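Local coordinates for protein metazoan TIR-STING fusion (Crassostrea gigas, PDB 6WT6) that joins a TIR domain to a STING ligand-binding domain in one chain, a combination that suggests a role in innate immune signalling, at residues H32-Y37 with K85-V90; D51-R56 with D154-I159; G178-Y183 with M307-T312; F220-R225 with I329-D334. All blocks are in the same frame, centred on the assembly; numbering follows the deposited sequence.

Contact 1. Residues H32-Y37 with K85-V90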
loop_
_atom_site.group_PDB
_atom_site.type_symbol
_atom_site.label_atom_id
_atom_site.label_comp_id
_atom_site.label_asym_id
_atom_site.label_seq_id
_atom_site.Cartn_x
_atom_site.Cartn_y
_atom_site.Cartn_z
ATOM N N HIS A 32 -13.192 -12.490 22.220
ATOM C CA HIS A 32 -12.718 -13.642 21.461
ATOM C C HIS A 32 -13.164 -13.567 20.006
ATOM O O HIS A 32 -12.413 -13.948 19.102
ATOM C CB HIS A 32 -13.210 -14.943 22.097
ATOM C CG HIS A 32 -12.554 -15.267 23.404
ATOM N ND1 HIS A 32 -13.037 -14.812 24.612
ATOM C CD2 HIS A 32 -11.453 -16.000 23.690
ATOM C CE1 HIS A 32 -12.260 -15.250 25.587
ATOM N NE2 HIS A 32 -11.292 -15.973 25.055
ATOM N N ALA A 33 -14.379 -13.087 19.758
ATOM C CA ALA A 33 -14.908 -13.075 18.404
ATOM C C ALA A 33 -15.842 -11.891 18.207
ATOM O O ALA A 33 -16.653 -11.573 19.082
ATOM C CB ALA A 33 -15.644 -14.379 18.081
ATOM N N PHE A 34 -15.713 -11.238 17.057
ATOM C CA PHE A 34 -16.685 -10.262 16.593
ATOM C C PHE A 34 -17.580 -10.935 15.565
ATOM O O PHE A 34 -17.089 -11.516 14.592
ATOM C CB PHE A 34 -16.008 -9.036 15.979
ATOM C CG PHE A 34 -16.967 -8.078 15.319
ATOM C CD1 PHE A 34 -17.775 -7.249 16.082
ATOM C CD2 PHE A 34 -17.054 -7.999 13.938
ATOM C CE1 PHE A 34 -18.656 -6.364 15.480
ATOM C CE2 PHE A 34 -17.934 -7.114 13.330
ATOM C CZ PHE A 34 -18.735 -6.297 14.104
ATOM N N ILE A 35 -18.886 -10.867 15.791
ATOM C CA ILE A 35 -19.867 -11.448 14.885
ATOM C C ILE A 35 -20.314 -10.357 13.919
ATOM O O ILE A 35 -21.047 -9.439 14.296
ATOM C CB ILE A 35 -21.048 -12.050 15.656
ATOM C CG1 ILE A 35 -20.567 -13.232 16.496
ATOM C CG2 ILE A 35 -22.153 -12.481 14.705
ATOM C CD1 ILE A 35 -21.647 -13.886 17.312
ATOM N N SER A 36 -19.854 -10.449 12.673
ATOM C CA SER A 36 -20.218 -9.511 11.621
ATOM C C SER A 36 -21.398 -10.085 10.845
ATOM O O SER A 36 -21.285 -11.152 10.234
ATOM C CB SER A 36 -19.034 -9.248 10.692
ATOM O OG SER A 36 -19.342 -8.251 9.736
ATOM N N TYR A 37 -22.523 -9.375 10.870
ATOM C CA TYR A 37 -23.743 -9.848 10.238
ATOM C C TYR A 37 -24.462 -8.676 9.588
ATOM O O TYR A 37 -24.264 -7.516 9.958
ATOM C CB TYR A 37 -24.665 -10.545 11.246
ATOM C CG TYR A 37 -25.155 -9.642 12.360
ATOM C CD1 TYR A 37 -24.338 -9.332 13.443
ATOM C CD2 TYR A 37 -26.436 -9.108 12.335
ATOM C CE1 TYR A 37 -24.784 -8.508 14.461
ATOM C CE2 TYR A 37 -26.889 -8.288 13.347
ATOM C CZ TYR A 37 -26.062 -7.989 14.407
ATOM O OH TYR A 37 -26.516 -7.172 15.417
ATOM N N LYS A 85 -10.160 -11.102 18.641
ATOM C CA LYS A 85 -9.184 -12.088 18.193
ATOM C C LYS A 85 -9.599 -12.700 16.860
ATOM O O LYS A 85 -8.813 -12.731 15.905
ATOM C CB LYS A 85 -9.025 -13.155 19.275
ATOM C CG LYS A 85 -8.282 -14.402 18.864
ATOM C CD LYS A 85 -8.702 -15.546 19.770
ATOM C CE LYS A 85 -7.819 -16.755 19.603
ATOM N NZ LYS A 85 -6.497 -16.522 20.232
ATOM N N ASN A 86 -10.837 -13.173 16.769
ATOM C CA ASN A 86 -11.387 -13.698 15.531
ATOM C C ASN A 86 -12.574 -12.848 15.088
ATOM O O ASN A 86 -13.212 -12.163 15.891
ATOM C CB ASN A 86 -11.815 -15.166 15.688
ATOM C CG ASN A 86 -10.629 -16.107 15.871
ATOM O OD1 ASN A 86 -10.137 -16.298 16.983
ATOM N ND2 ASN A 86 -10.176 -16.707 14.777
ATOM N N VAL A 87 -12.854 -12.884 13.788
ATOM C CA VAL A 87 -14.033 -12.246 13.210
ATOM C C VAL A 87 -14.856 -13.332 12.533
ATOM O O VAL A 87 -14.364 -14.017 11.626
ATOM C CB VAL A 87 -13.664 -11.135 12.212
ATOM C CG1 VAL A 87 -14.908 -10.627 11.500
ATOM C CG2 VAL A 87 -12.965 -9.994 12.928
ATOM N N ILE A 88 -16.102 -13.490 12.969
ATOM C CA ILE A 88 -17.017 -14.486 12.423
ATOM C C ILE A 88 -17.901 -13.806 11.384
ATOM O O ILE A 88 -18.664 -12.888 11.710
ATOM C CB ILE A 88 -17.859 -15.134 13.532
ATOM C CG1 ILE A 88 -16.976 -15.987 14.448
ATOM C CG2 ILE A 88 -18.981 -15.969 12.942
ATOM C CD1 ILE A 88 -17.696 -16.519 15.665
ATOM N N LEU A 89 -17.795 -14.247 10.132
ATOM C CA LEU A 89 -18.596 -13.719 9.033
ATOM C C LEU A 89 -19.807 -14.618 8.818
ATOM O O LEU A 89 -19.654 -15.813 8.544
ATOM C CB LEU A 89 -17.774 -13.626 7.747
ATOM C CG LEU A 89 -16.559 -12.696 7.715
ATOM C CD1 LEU A 89 -15.875 -12.780 6.356
ATOM C CD2 LEU A 89 -16.956 -11.263 8.026
ATOM N N VAL A 90 -21.004 -14.045 8.941
ATOM C CA VAL A 90 -22.250 -14.766 8.700
ATOM C C VAL A 90 -22.651 -14.492 7.253
ATOM O O VAL A 90 -23.252 -13.461 6.945
ATOM C CB VAL A 90 -23.347 -14.351 9.680
ATOM C CG1 VAL A 90 -24.593 -15.198 9.468
ATOM C CG2 VAL A 90 -22.851 -14.463 11.113
#
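Five backbone hydrogen bonds join residues 32-37 to 85-90, running alternately from one strand and the other. The shortest lies mid-way, where Ile-88 N reaches Phe-34 O at 2.7 Å, almost along the C=O axis (N-H...O 162°). The last, Val-90 N to Ser-36 O, has lengthened to 3.2 Å. Packing is close in the buried middle of the pair, on both faces alike. On the face of Ala-33, Ile-35 and Ile-88, Ile-88 has CG1 anti to its carbonyl carbon and sends CD1 to within 3.8 Å of Ala-33 CB, while helix 43-56 covers Ile-35 and strand 120-124 touches Ile-88. These are the two middle strands, 31-36 and 84-91, of the four-stranded parallel sheet of the TIR domain, their short axes at 20°. On the other face Leu-89 CD2 reaches Ser-36 CB at 3.9 Å, and Ser-36 OG turns off to Glu-104. Phe-34 and Val-87 lie more loosely side by side, Val-87 CG1 meeting the ring at its edge, 4.2 Å from Phe-34 CD2. At the start of the pairing the cover thins. Lys-85 CB brushes His-32 O (3.5 Å), but its chain leads away and is partly exposed, whereas the buried His-32 ring is held by Pro-23 O and Thr-59 N.

Contact 2. Residues D51-R56 with D154-I159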
loop_
_atom_site.group_PDB
_atom_site.type_symbol
_atom_site.label_atom_id
_atom_site.label_comp_id
_atom_site.label_asym_id
_atom_site.label_seq_id
_atom_site.Cartn_x
_atom_site.Cartn_y
_atom_site.Cartn_z
ATOM N N ASP A 51 -25.346 -16.765 21.066
ATOM C CA ASP A 51 -25.729 -17.482 22.277
ATOM C C ASP A 51 -25.000 -18.815 22.390
ATOM O O ASP A 51 -24.703 -19.267 23.502
ATOM C CB ASP A 51 -27.244 -17.695 22.305
ATOM C CG ASP A 51 -28.016 -16.390 22.428
ATOM O OD1 ASP A 51 -27.433 -15.394 22.906
ATOM O OD2 ASP A 51 -29.207 -16.361 22.050
ATOM N N SER A 52 -24.694 -19.451 21.256
ATOM C CA SER A 52 -23.972 -20.719 21.286
ATOM C C SER A 52 -22.542 -20.531 21.770
ATOM O O SER A 52 -22.015 -21.373 22.507
ATOM C CB SER A 52 -23.976 -21.361 19.899
ATOM O OG SER A 52 -25.294 -21.555 19.420
ATOM N N VAL A 53 -21.892 -19.440 21.361
ATOM C CA VAL A 53 -20.494 -19.232 21.721
ATOM C C VAL A 53 -20.370 -18.719 23.149
ATOM O O VAL A 53 -19.558 -19.220 23.933
ATOM C CB VAL A 53 -19.821 -18.272 20.726
ATOM C CG1 VAL A 53 -18.339 -18.192 21.002
ATOM C CG2 VAL A 53 -20.068 -18.720 19.316
ATOM N N GLU A 54 -21.173 -17.712 23.507
ATOM C CA GLU A 54 -21.001 -17.060 24.800
ATOM C C GLU A 54 -21.305 -18.001 25.959
ATOM O O GLU A 54 -20.734 -17.846 27.046
ATOM C CB GLU A 54 -21.869 -15.801 24.878
ATOM C CG GLU A 54 -21.355 -14.650 24.014
ATOM C CD GLU A 54 -21.738 -13.283 24.558
ATOM O OE1 GLU A 54 -22.863 -13.140 25.078
ATOM O OE2 GLU A 54 -20.906 -12.351 24.477
ATOM N N SER A 55 -22.185 -18.984 25.753
ATOM C CA SER A 55 -22.451 -19.955 26.809
ATOM C C SER A 55 -21.227 -20.820 27.078
ATOM O O SER A 55 -20.922 -21.135 28.236
ATOM C CB SER A 55 -23.649 -20.828 26.439
ATOM O OG SER A 55 -23.306 -21.758 25.427
ATOM N N ARG A 56 -20.504 -21.203 26.019
ATOM C CA ARG A 56 -19.321 -22.044 26.175
ATOM C C ARG A 56 -18.208 -21.346 26.946
ATOM O O ARG A 56 -17.272 -22.012 27.399
ATOM C CB ARG A 56 -18.803 -22.483 24.804
ATOM C CG ARG A 56 -19.796 -23.316 24.008
ATOM C CD ARG A 56 -19.917 -24.724 24.564
ATOM N NE ARG A 56 -18.765 -25.551 24.217
ATOM C CZ ARG A 56 -18.724 -26.370 23.170
ATOM N NH1 ARG A 56 -17.635 -27.086 22.925
ATOM N NH2 ARG A 56 -19.777 -26.473 22.369
ATOM N N ASP A 154 -18.352 -26.433 15.341
ATOM C CA ASP A 154 -17.184 -26.239 14.488
ATOM C C ASP A 154 -16.637 -24.819 14.573
ATOM O O ASP A 154 -15.422 -24.620 14.466
ATOM C CB ASP A 154 -17.526 -26.582 13.037
ATOM C CG ASP A 154 -17.521 -28.074 12.775
ATOM O OD1 ASP A 154 -17.210 -28.841 13.710
ATOM O OD2 ASP A 154 -17.823 -28.481 11.633
ATOM N N ILE A 155 -17.505 -23.824 14.754
ATOM C CA ILE A 155 -17.014 -22.451 14.804
ATOM C C ILE A 155 -16.306 -22.185 16.127
ATOM O O ILE A 155 -15.345 -21.409 16.177
ATOM C CB ILE A 155 -18.166 -21.460 14.547
ATOM C CG1 ILE A 155 -19.308 -21.682 15.536
ATOM C CG2 ILE A 155 -18.695 -21.609 13.129
ATOM C CD1 ILE A 155 -19.280 -20.758 16.708
ATOM N N ILE A 156 -16.752 -22.826 17.210
ATOM C CA ILE A 156 -16.038 -22.727 18.480
ATOM C C ILE A 156 -14.636 -23.300 18.336
ATOM O O ILE A 156 -13.674 -22.793 18.928
ATOM C CB ILE A 156 -16.835 -23.436 19.592
ATOM C CG1 ILE A 156 -18.096 -22.643 19.927
ATOM C CG2 ILE A 156 -15.976 -23.641 20.835
ATOM C CD1 ILE A 156 -19.207 -23.489 20.493
ATOM N N GLN A 157 -14.497 -24.355 17.530
ATOM C CA GLN A 157 -13.192 -24.960 17.295
ATOM C C GLN A 157 -12.221 -23.961 16.676
ATOM O O GLN A 157 -11.025 -23.970 16.989
ATOM C CB GLN A 157 -13.347 -26.188 16.396
ATOM C CG GLN A 157 -12.059 -26.949 16.136
ATOM C CD GLN A 157 -11.615 -27.764 17.333
ATOM O OE1 GLN A 157 -12.429 -28.404 18.000
ATOM N NE2 GLN A 157 -10.318 -27.739 17.616
ATOM N N ALA A 158 -12.720 -23.081 15.803
ATOM C CA ALA A 158 -11.850 -22.119 15.136
ATOM C C ALA A 158 -11.507 -20.933 16.030
ATOM O O ALA A 158 -10.469 -20.292 15.825
ATOM C CB ALA A 158 -12.502 -21.630 13.843
ATOM N N ILE A 159 -12.352 -20.628 17.018
ATOM C CA ILE A 159 -12.078 -19.507 17.912
ATOM C C ILE A 159 -10.938 -19.837 18.871
ATOM O O ILE A 159 -10.208 -18.941 19.311
ATOM C CB ILE A 159 -13.361 -19.113 18.671
ATOM C CG1 ILE A 159 -14.475 -18.748 17.689
ATOM C CG2 ILE A 159 -13.107 -17.942 19.610
ATOM C CD1 ILE A 159 -15.802 -18.462 18.358
#
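Arg-56 NH2 has one ionic grip, a salt bridge to Asp-153 OD1 at the first residue of helix 153-159; Arg-150 NH2, a like charge, also lies close. The contact pairs two helices of the TIR alpha/beta fold, 43-56 and 153-159, which both pack on the sheet face of Ala-33 and Ile-35. Their short axes pass 10.4 Å apart at a crossing angle of -54°, and the segments share van der Waals contacts and no polar bond. Bends at chi2 and chi3 curl the Arg-56 chain around the end of Ile-156, the two side chains crossing at about a right angle. Ile-156 CD1 thus sits over one guanidinium face, 3.6 Å from Arg-56 NH2, and equally near Arg-56 CG. Deeper in, Val-53 divides its two methyls: CG1 meets Ile-159 CD1 tip to tip at 3.7 Å, while CG2 faces Ile-155. Ile-155 holds CG1 in the crowded position between its backbone N and carbonyl carbon (chi1 56°), which together with an unstaggered chi2 of 97° brings CD1 to 3.4 Å from Val-53 CG2.

Contact 3. Residues G178-Y183 with M307-T312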
loop_
_atom_site.group_PDB
_atom_site.type_symbol
_atom_site.label_atom_id
_atom_site.label_comp_id
_atom_site.label_asym_id
_atom_site.label_seq_id
_atom_site.Cartn_x
_atom_site.Cartn_y
_atom_site.Cartn_z
ATOM N N GLY A 178 -0.181 1.237 -2.121
ATOM C CA GLY A 178 -0.140 2.325 -1.158
ATOM C C GLY A 178 1.073 3.213 -1.349
ATOM O O GLY A 178 0.964 4.441 -1.361
ATOM N N PHE A 179 2.249 2.598 -1.511
ATOM C CA PHE A 179 3.465 3.364 -1.766
ATOM C C PHE A 179 3.342 4.175 -3.051
ATOM O O PHE A 179 3.597 5.385 -3.059
ATOM C CB PHE A 179 4.681 2.430 -1.845
ATOM C CG PHE A 179 5.182 1.945 -0.505
ATOM C CD1 PHE A 179 4.633 2.414 0.677
ATOM C CD2 PHE A 179 6.220 1.030 -0.434
ATOM C CE1 PHE A 179 5.101 1.962 1.902
ATOM C CE2 PHE A 179 6.694 0.581 0.791
ATOM C CZ PHE A 179 6.133 1.048 1.958
ATOM N N ALA A 180 2.942 3.521 -4.148
ATOM C CA ALA A 180 2.962 4.165 -5.459
ATOM C C ALA A 180 1.941 5.297 -5.549
ATOM O O ALA A 180 2.278 6.413 -5.960
ATOM C CB ALA A 180 2.713 3.129 -6.558
ATOM N N TRP A 181 0.687 5.029 -5.184
ATOM C CA TRP A 181 -0.330 6.080 -5.255
ATOM C C TRP A 181 -0.026 7.214 -4.281
ATOM O O TRP A 181 -0.241 8.388 -4.601
ATOM C CB TRP A 181 -1.719 5.500 -4.989
ATOM C CG TRP A 181 -2.271 4.718 -6.145
ATOM C CD1 TRP A 181 -2.397 3.362 -6.233
ATOM C CD2 TRP A 181 -2.765 5.247 -7.382
ATOM N NE1 TRP A 181 -2.943 3.014 -7.445
ATOM C CE2 TRP A 181 -3.178 4.151 -8.170
ATOM C CE3 TRP A 181 -2.901 6.540 -7.899
ATOM C CZ2 TRP A 181 -3.716 4.309 -9.446
ATOM C CZ3 TRP A 181 -3.436 6.693 -9.169
ATOM C CH2 TRP A 181 -3.838 5.584 -9.926
ATOM N N GLY A 182 0.492 6.884 -3.093
ATOM C CA GLY A 182 0.864 7.925 -2.146
ATOM C C GLY A 182 2.034 8.768 -2.622
ATOM O O GLY A 182 2.079 9.978 -2.383
ATOM N N TYR A 183 2.999 8.142 -3.297
ATOM C CA TYR A 183 4.136 8.882 -3.839
ATOM C C TYR A 183 3.718 9.710 -5.046
ATOM O O TYR A 183 4.210 10.828 -5.238
ATOM C CB TYR A 183 5.259 7.901 -4.189
ATOM C CG TYR A 183 6.574 8.504 -4.646
ATOM C CD1 TYR A 183 7.185 9.534 -3.940
ATOM C CD2 TYR A 183 7.235 7.995 -5.759
ATOM C CE1 TYR A 183 8.403 10.064 -4.353
ATOM C CE2 TYR A 183 8.446 8.510 -6.176
ATOM C CZ TYR A 183 9.026 9.539 -5.475
ATOM O OH TYR A 183 10.231 10.038 -5.913
ATOM N N MET A 307 9.884 -4.478 -6.443
ATOM C CA MET A 307 9.646 -4.559 -7.884
ATOM C C MET A 307 8.169 -4.386 -8.228
ATOM O O MET A 307 7.845 -3.858 -9.297
ATOM C CB MET A 307 10.160 -5.886 -8.453
ATOM C CG MET A 307 11.678 -6.041 -8.398
ATOM S SD MET A 307 12.549 -4.499 -8.755
ATOM C CE MET A 307 12.325 -4.367 -10.508
ATOM N N ARG A 308 7.268 -4.837 -7.353
ATOM C CA ARG A 308 5.855 -4.525 -7.519
ATOM C C ARG A 308 5.618 -3.027 -7.400
ATOM O O ARG A 308 4.888 -2.440 -8.208
ATOM C CB ARG A 308 5.018 -5.286 -6.491
ATOM C CG ARG A 308 4.843 -6.756 -6.788
ATOM C CD ARG A 308 4.254 -7.461 -5.587
ATOM N NE ARG A 308 3.907 -8.845 -5.881
ATOM C CZ ARG A 308 3.506 -9.720 -4.968
ATOM N NH1 ARG A 308 3.408 -9.354 -3.695
ATOM N NH2 ARG A 308 3.207 -10.960 -5.325
ATOM N N PHE A 309 6.230 -2.394 -6.394
ATOM C CA PHE A 309 6.162 -0.942 -6.279
ATOM C C PHE A 309 6.708 -0.273 -7.534
ATOM O O PHE A 309 6.087 0.643 -8.088
ATOM C CB PHE A 309 6.934 -0.473 -5.044
ATOM C CG PHE A 309 7.280 0.998 -5.068
ATOM C CD1 PHE A 309 6.294 1.966 -4.887
ATOM C CD2 PHE A 309 8.583 1.414 -5.275
ATOM C CE1 PHE A 309 6.613 3.315 -4.905
ATOM C CE2 PHE A 309 8.906 2.761 -5.298
ATOM C CZ PHE A 309 7.917 3.715 -5.114
ATOM N N TYR A 310 7.877 -0.727 -7.989
ATOM C CA TYR A 310 8.503 -0.171 -9.183
ATOM C C TYR A 310 7.585 -0.292 -10.392
ATOM O O TYR A 310 7.428 0.659 -11.166
ATOM C CB TYR A 310 9.836 -0.890 -9.418
ATOM C CG TYR A 310 10.616 -0.469 -10.640
ATOM C CD1 TYR A 310 11.098 0.825 -10.772
ATOM C CD2 TYR A 310 10.907 -1.382 -11.642
ATOM C CE1 TYR A 310 11.823 1.200 -11.883
ATOM C CE2 TYR A 310 11.630 -1.016 -12.754
ATOM C CZ TYR A 310 12.088 0.276 -12.869
ATOM O OH TYR A 310 12.809 0.646 -13.979
ATOM N N LEU A 311 6.947 -1.450 -10.552
ATOM C CA LEU A 311 6.044 -1.664 -11.674
ATOM C C LEU A 311 4.778 -0.818 -11.549
ATOM O O LEU A 311 4.301 -0.253 -12.542
ATOM C CB LEU A 311 5.699 -3.148 -11.763
ATOM C CG LEU A 311 4.673 -3.620 -12.787
ATOM C CD1 LEU A 311 5.056 -3.149 -14.180
ATOM C CD2 LEU A 311 4.575 -5.139 -12.736
ATOM N N THR A 312 4.217 -0.722 -10.341
ATOM C CA THR A 312 2.976 0.026 -10.168
ATOM C C THR A 312 3.198 1.518 -10.382
ATOM O O THR A 312 2.367 2.194 -11.001
ATOM C CB THR A 312 2.391 -0.232 -8.780
ATOM O OG1 THR A 312 2.240 -1.641 -8.576
ATOM C CG2 THR A 312 1.031 0.440 -8.651
#
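Phe-309 has the largest share of this contact, its CB aimed at the neighbouring helix and its CG anti to the backbone N (chi1 162°). From there the ring reaches across: CD1 comes 3.5 Å from Phe-179 CB, and CE1 lies 3.7 Å from that same Phe-179 CB. Ala-180 N stands in the ring plane, at the edge, 3.8 Å from Phe-309 CE1. The tip, Phe-309 CZ, makes a loose approach of 4.4 Å to Tyr-183 CD2. One turn on, Thr-312 lays CG2 against Ala-180 CB at 3.8 Å. Its hydroxyl is turned back to its own helix, where Thr-312 OG1 donates to Arg-308 O (2.8 Å), so the methyl is left to face Ala-180. With the small Ala-180 at the closest backbone approach, the short axes pass 8.8 Å apart, crossing at -39°. Beyond the pair, the Phe-179 side chain packs on Gly-178 of the second subunit. A long first helix of the domain, here 176-204, packed between the body of its own domain and the dimer partner is characteristic of the STING ligand-binding domain.

Contact 4. Residues F220-R225 with I329-D334; sequences FPQSCR and IVFYKD
A single carboxylate clamps the turn that follows strand 212-221: both oxygens of Asp-334 use their syn lone pairs on Ser-223. Asp-334 OD2 accepts from Ser-223 OG at a very short 2.5 Å, and Asp-334 OD1 takes Ser-223 N at 3.2 Å. Ser-223 OG in turn accepts from Arg-225 N, an ST turn, and from Arg-225 NE (3.1 Å, 172°), lying in the guanidinium plane. Upstream, the two segments pair as parallel strands, 212-221 beside the outermost strand 327-332 of the mixed STING-domain sheet. Gln-222 N to Tyr-332 O (2.9 Å) is the last backbone bond between them and leaves from the second residue of the type I turn Pro-221 to Cys-224. On one face Pro-221 CA sits over the Tyr-332 ring, 4.0 Å from its centroid, a CH-pi contact. On the other, Phe-331 CD1 lies over a face of the Phe-220 ring, 3.7 Å from Phe-220 CD1, with the planes oblique at 59°; Phe-331 also packs on Asp-75 of the second subunit. Asp-334 OD2 also accepts from a water that donates to Arg-225 O as well, and forms a long salt bridge with Arg-225 NH2. So many donors around one carboxylate would be expected to keep Asp-334 ionised.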
loop_
_atom_site.group_PDB
_atom_site.type_symbol
_atom_site.label_atom_id
_atom_site.label_comp_id
_atom_site.label_asym_id
_atom_site.label_seq_id
_atom_site.Cartn_x
_atom_site.Cartn_y
_atom_site.Cartn_z
ATOM N N PHE A 220 16.914 4.349 -7.156
ATOM C CA PHE A 220 16.249 3.190 -6.564
ATOM C C PHE A 220 17.321 2.137 -6.307
ATOM O O PHE A 220 17.493 1.202 -7.102
ATOM C CB PHE A 220 15.148 2.676 -7.500
ATOM C CG PHE A 220 14.157 1.737 -6.857
ATOM C CD1 PHE A 220 14.549 0.807 -5.902
ATOM C CD2 PHE A 220 12.822 1.777 -7.232
ATOM C CE1 PHE A 220 13.627 -0.053 -5.328
ATOM C CE2 PHE A 220 11.898 0.920 -6.665
ATOM C CZ PHE A 220 12.299 0.005 -5.710
ATOM N N PRO A 221 18.070 2.265 -5.213
ATOM C CA PRO A 221 19.034 1.217 -4.855
ATOM C C PRO A 221 18.318 -0.075 -4.490
ATOM O O PRO A 221 17.288 -0.062 -3.813
ATOM C CB PRO A 221 19.771 1.809 -3.649
ATOM C CG PRO A 221 18.790 2.776 -3.056
ATOM C CD PRO A 221 18.054 3.362 -4.230
ATOM N N GLN A 222 18.884 -1.202 -4.939
ATOM C CA GLN A 222 18.222 -2.488 -4.734
ATOM C C GLN A 222 18.059 -2.816 -3.255
ATOM O O GLN A 222 17.092 -3.481 -2.871
ATOM C CB GLN A 222 18.997 -3.604 -5.433
ATOM C CG GLN A 222 18.353 -4.975 -5.291
ATOM C CD GLN A 222 19.094 -6.052 -6.052
ATOM O OE1 GLN A 222 20.102 -5.786 -6.703
ATOM N NE2 GLN A 222 18.597 -7.280 -5.975
ATOM N N SER A 223 18.992 -2.378 -2.411
ATOM C CA SER A 223 18.846 -2.644 -0.986
ATOM C C SER A 223 17.762 -1.791 -0.348
ATOM O O SER A 223 17.407 -2.044 0.810
ATOM C CB SER A 223 20.165 -2.404 -0.256
ATOM O OG SER A 223 20.384 -1.015 -0.079
ATOM N N CYS A 224 17.249 -0.792 -1.071
ATOM C CA CYS A 224 16.270 0.193 -0.618
ATOM C C CYS A 224 16.826 1.131 0.447
ATOM O O CYS A 224 16.065 1.925 1.016
ATOM C CB CYS A 224 14.986 -0.474 -0.112
ATOM S SG CYS A 224 14.228 -1.549 -1.352
ATOM N N ARG A 225 18.126 1.061 0.738
ATOM C CA ARG A 225 18.750 2.006 1.654
ATOM C C ARG A 225 18.916 3.348 0.962
ATOM O O ARG A 225 19.627 3.456 -0.042
ATOM C CB ARG A 225 20.108 1.490 2.121
ATOM C CG ARG A 225 20.048 0.420 3.175
ATOM C CD ARG A 225 21.441 -0.068 3.547
ATOM N NE ARG A 225 22.166 -0.591 2.392
ATOM C CZ ARG A 225 23.453 -0.925 2.408
ATOM N NH1 ARG A 225 24.159 -0.791 3.524
ATOM N NH2 ARG A 225 24.035 -1.389 1.309
ATOM N N ILE A 329 13.460 6.684 -13.493
ATOM C CA ILE A 329 13.789 5.874 -12.327
ATOM C C ILE A 329 15.077 5.110 -12.617
ATOM O O ILE A 329 15.180 4.408 -13.630
ATOM C CB ILE A 329 12.643 4.919 -11.969
ATOM C CG1 ILE A 329 11.329 5.693 -11.820
ATOM C CG2 ILE A 329 12.961 4.182 -10.680
ATOM C CD1 ILE A 329 10.161 4.836 -11.366
ATOM N N VAL A 330 16.065 5.258 -11.736
ATOM C CA VAL A 330 17.378 4.639 -11.899
ATOM C C VAL A 330 17.487 3.526 -10.863
ATOM O O VAL A 330 17.830 3.773 -9.700
ATOM C CB VAL A 330 18.516 5.656 -11.741
ATOM C CG1 VAL A 330 19.881 4.978 -11.930
ATOM C CG2 VAL A 330 18.339 6.826 -12.708
ATOM N N PHE A 331 17.202 2.293 -11.274
ATOM C CA PHE A 331 17.414 1.138 -10.413
ATOM C C PHE A 331 18.844 0.634 -10.589
ATOM O O PHE A 331 19.334 0.517 -11.719
ATOM C CB PHE A 331 16.410 0.032 -10.735
ATOM C CG PHE A 331 16.525 -1.171 -9.838
ATOM C CD1 PHE A 331 15.791 -1.250 -8.666
ATOM C CD2 PHE A 331 17.368 -2.224 -10.168
ATOM C CE1 PHE A 331 15.893 -2.357 -7.841
ATOM C CE2 PHE A 331 17.475 -3.331 -9.347
ATOM C CZ PHE A 331 16.738 -3.398 -8.184
ATOM N N TYR A 332 19.506 0.326 -9.474
ATOM C CA TYR A 332 20.896 -0.097 -9.533
ATOM C C TYR A 332 21.225 -0.929 -8.306
ATOM O O TYR A 332 20.621 -0.760 -7.243
ATOM C CB TYR A 332 21.841 1.106 -9.623
ATOM C CG TYR A 332 21.777 2.028 -8.422
ATOM C CD1 TYR A 332 20.807 3.026 -8.333
ATOM C CD2 TYR A 332 22.689 1.906 -7.379
ATOM C CE1 TYR A 332 20.744 3.870 -7.236
ATOM C CE2 TYR A 332 22.633 2.739 -6.277
ATOM C CZ TYR A 332 21.663 3.722 -6.210
ATOM O OH TYR A 332 21.611 4.555 -5.115
ATOM N N LYS A 333 22.198 -1.827 -8.470
ATOM C CA LYS A 333 22.751 -2.594 -7.358
ATOM C C LYS A 333 23.741 -1.716 -6.607
ATOM O O LYS A 333 24.822 -1.409 -7.120
ATOM C CB LYS A 333 23.438 -3.863 -7.856
ATOM C CG LYS A 333 22.543 -4.792 -8.655
ATOM C CD LYS A 333 23.202 -6.148 -8.879
ATOM C CE LYS A 333 22.397 -6.996 -9.855
ATOM N NZ LYS A 333 22.848 -8.413 -9.876
ATOM N N ASP A 334 23.379 -1.319 -5.388
ATOM C CA ASP A 334 24.241 -0.463 -4.575
ATOM C C ASP A 334 25.256 -1.337 -3.836
ATOM O O ASP A 334 25.181 -1.556 -2.625
ATOM C CB ASP A 334 23.406 0.383 -3.621
ATOM C CG ASP A 334 22.383 -0.432 -2.858
ATOM O OD1 ASP A 334 21.880 -1.428 -3.411
ATOM O OD2 ASP A 334 22.076 -0.077 -1.703
HETATM O O HOH W 1 22.024 2.624 -0.726
#

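How the contacts relate
The four contacts form two pairs, one in each domain. Contacts 1 and 2 have centres 11 Å apart and interlock in the TIR domain, where Ile-88 CD1 of the sheet meets Ile-159 CD1 of the helix layer at 3.8 Å. Contacts 3 and 4, 15 Å apart between centres, share the STING domain: helix 299-319 leads into strand 327-332, Tyr-310 CE1 packs 3.4 Å from Ile-329 CG2, and Phe-309 CD2 lies 3.6 Å from Phe-220 CE2. Within each pair the segments alternate along the chain. Neither contact 1 nor contact 2 touches contact 3 or 4 within the chain; the closest, 1 and 3, keep nearest atoms about 22 Å apart. Contacts 3 and 4 both meet TIR-domain residues of the second subunit, whereas contacts 1 and 2 do not touch it.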